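Local coordinates for phosphatidylinositol 4,5-bisphosphate-binding protein SLM1 (Saccharomyces cerevisiae, PDB 4A6H), which binds phosphatidylinositol 4,5-bisphosphate through its PH domain and acts with SLM2 as an effector of TORC2 and calcineurin signalling, at residues A[76-80]-A[102-106]. Sequence-based numbering, arbitrary orientation.
Sequences SDAKF and SYESM. With I4D (D-myo-inositol-4-phosphate), chain G.
Met106 lies against the backbone of Ala78 and Lys79, showing how the C-terminal helix of a PH domain seats its first turn on the loop leading into strand 79-84 and on that strand's start. With CG anti to the backbone N (chi1 173°) and bends at both later torsions, its chain runs along the peptide. Met106 CG comes 3.4 Å from Ala78 O, and Met106 CE nears the carbonyl oxygens of both Asp77 and Lys79. Met106 CG also meets the Phe80 ring obliquely, 3.9 Å from CD1, while Ala78 CB presses to 3.3 Å from Ser102 O. On this tight side Asp77 O lies in the plane of the Tyr103 ring, at its edge, 3.4 Å from CD1; it is buried without a hydrogen-bonding partner.

The Asp77 carboxylate side is looser and wetter. A water donates to Asp77 OD1 (2.8 Å) and accepts from Tyr103 N (2.9 Å), while OD2 is held by Asn66 N. Ser102 N-caps the helix, its OG accepting from Ser105 N at 3.1 Å. Lys79 starts away from the helix; with Ser76 and Lys99 it belongs to the inositol 4-phosphate pocket. Strand 79-84 runs between strands 57-62 and 95-99, and Phe80 touches Val59, Phe98 and, on helix 103-116, Trp109 and Leu113.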
# COMPACT_ATOMS: atom_id res chain seq x y z
N SER A 76 -5.48 5.29 -31.44
CA SER A 76 -4.71 4.80 -30.30
C SER A 76 -5.35 3.55 -29.70
O SER A 76 -6.57 3.49 -29.56
CB SER A 76 -4.59 5.89 -29.23
OG SER A 76 -3.91 5.42 -28.09
N ASP A 77 -4.52 2.56 -29.36
CA ASP A 77 -4.98 1.36 -28.66
C ASP A 77 -4.46 1.33 -27.22
O ASP A 77 -4.18 0.26 -26.67
CB ASP A 77 -4.51 0.10 -29.41
CG ASP A 77 -3.00 0.00 -29.49
OD1 ASP A 77 -2.32 1.02 -29.21
OD2 ASP A 77 -2.49 -1.09 -29.84
N ALA A 78 -4.35 2.51 -26.61
CA ALA A 78 -3.69 2.65 -25.33
C ALA A 78 -4.56 3.39 -24.34
O ALA A 78 -4.06 4.11 -23.45
CB ALA A 78 -2.37 3.38 -25.51
N LYS A 79 -5.88 3.19 -24.45
CA LYS A 79 -6.84 3.92 -23.62
C LYS A 79 -7.53 3.02 -22.60
O LYS A 79 -7.69 1.81 -22.84
CB LYS A 79 -7.90 4.58 -24.50
CG LYS A 79 -7.37 5.74 -25.32
CD LYS A 79 -8.40 6.24 -26.32
CE LYS A 79 -8.18 5.55 -27.65
NZ LYS A 79 -9.11 6.01 -28.72
N PHE A 80 -7.93 3.60 -21.48
CA PHE A 80 -8.78 2.91 -20.51
C PHE A 80 -9.75 3.86 -19.85
O PHE A 80 -9.58 5.08 -19.90
CB PHE A 80 -7.95 2.11 -19.48
CG PHE A 80 -7.20 2.96 -18.48
CD1 PHE A 80 -5.93 3.44 -18.77
CD2 PHE A 80 -7.75 3.25 -17.24
CE1 PHE A 80 -5.23 4.22 -17.85
CE2 PHE A 80 -7.06 4.03 -16.32
CZ PHE A 80 -5.80 4.51 -16.62
N SER A 102 1.39 3.42 -24.94
CA SER A 102 1.29 2.18 -25.70
C SER A 102 0.27 1.26 -25.07
O SER A 102 -0.14 1.46 -23.92
CB SER A 102 2.64 1.47 -25.70
OG SER A 102 3.00 1.06 -24.39
N TYR A 103 -0.13 0.23 -25.80
CA TYR A 103 -1.03 -0.78 -25.27
C TYR A 103 -0.45 -1.39 -24.01
O TYR A 103 -1.14 -1.55 -23.01
CB TYR A 103 -1.30 -1.88 -26.31
CG TYR A 103 -2.13 -3.03 -25.79
CD1 TYR A 103 -3.52 -2.94 -25.75
CD2 TYR A 103 -1.53 -4.20 -25.33
CE1 TYR A 103 -4.29 -3.99 -25.27
CE2 TYR A 103 -2.29 -5.24 -24.84
CZ TYR A 103 -3.67 -5.13 -24.81
OH TYR A 103 -4.42 -6.18 -24.33
N GLU A 104 0.84 -1.73 -24.06
CA GLU A 104 1.48 -2.41 -22.93
C GLU A 104 1.51 -1.52 -21.68
O GLU A 104 1.25 -2.00 -20.57
CB GLU A 104 2.91 -2.83 -23.31
CG GLU A 104 3.02 -3.48 -24.69
CD GLU A 104 3.32 -2.47 -25.80
OE1 GLU A 104 4.49 -2.03 -25.90
OE2 GLU A 104 2.40 -2.11 -26.56
N SER A 105 1.80 -0.24 -21.86
CA SER A 105 1.82 0.68 -20.73
C SER A 105 0.41 0.83 -20.18
O SER A 105 0.20 0.85 -18.97
CB SER A 105 2.36 2.05 -21.15
OG SER A 105 2.28 2.97 -20.08
N MET A 106 -0.55 0.97 -21.09
CA MET A 106 -1.94 1.08 -20.68
C MET A 106 -2.34 -0.12 -19.84
O MET A 106 -3.01 0.02 -18.81
CB MET A 106 -2.86 1.24 -21.90
CG MET A 106 -4.35 1.22 -21.59
SD MET A 106 -5.03 -0.44 -21.35
CE MET A 106 -5.10 -0.97 -23.06
O5 I4D G . -10.82 10.43 -27.79
C5 I4D G . -9.74 10.71 -28.84
C6 I4D G . -8.76 9.49 -28.99
O6 I4D G . -9.34 8.22 -29.02
C4 I4D G . -9.52 12.25 -29.31
O4 I4D G . -10.59 13.20 -29.30
P4 I4D G . -10.89 14.31 -28.29
O43 I4D G . -9.72 14.74 -27.49
O42 I4D G . -11.94 13.89 -27.36
O41 I4D G . -11.46 15.43 -29.04
C3 I4D G . -8.58 12.31 -30.46
O3 I4D G . -8.04 13.61 -30.52
C2 I4D G . -7.45 11.28 -30.32
O2 I4D G . -6.17 11.77 -30.01
C1 I4D G . -7.61 9.76 -29.92
O1 I4D G . -6.44 8.88 -29.99
O HOH W 1 0.33 0.42 -28.63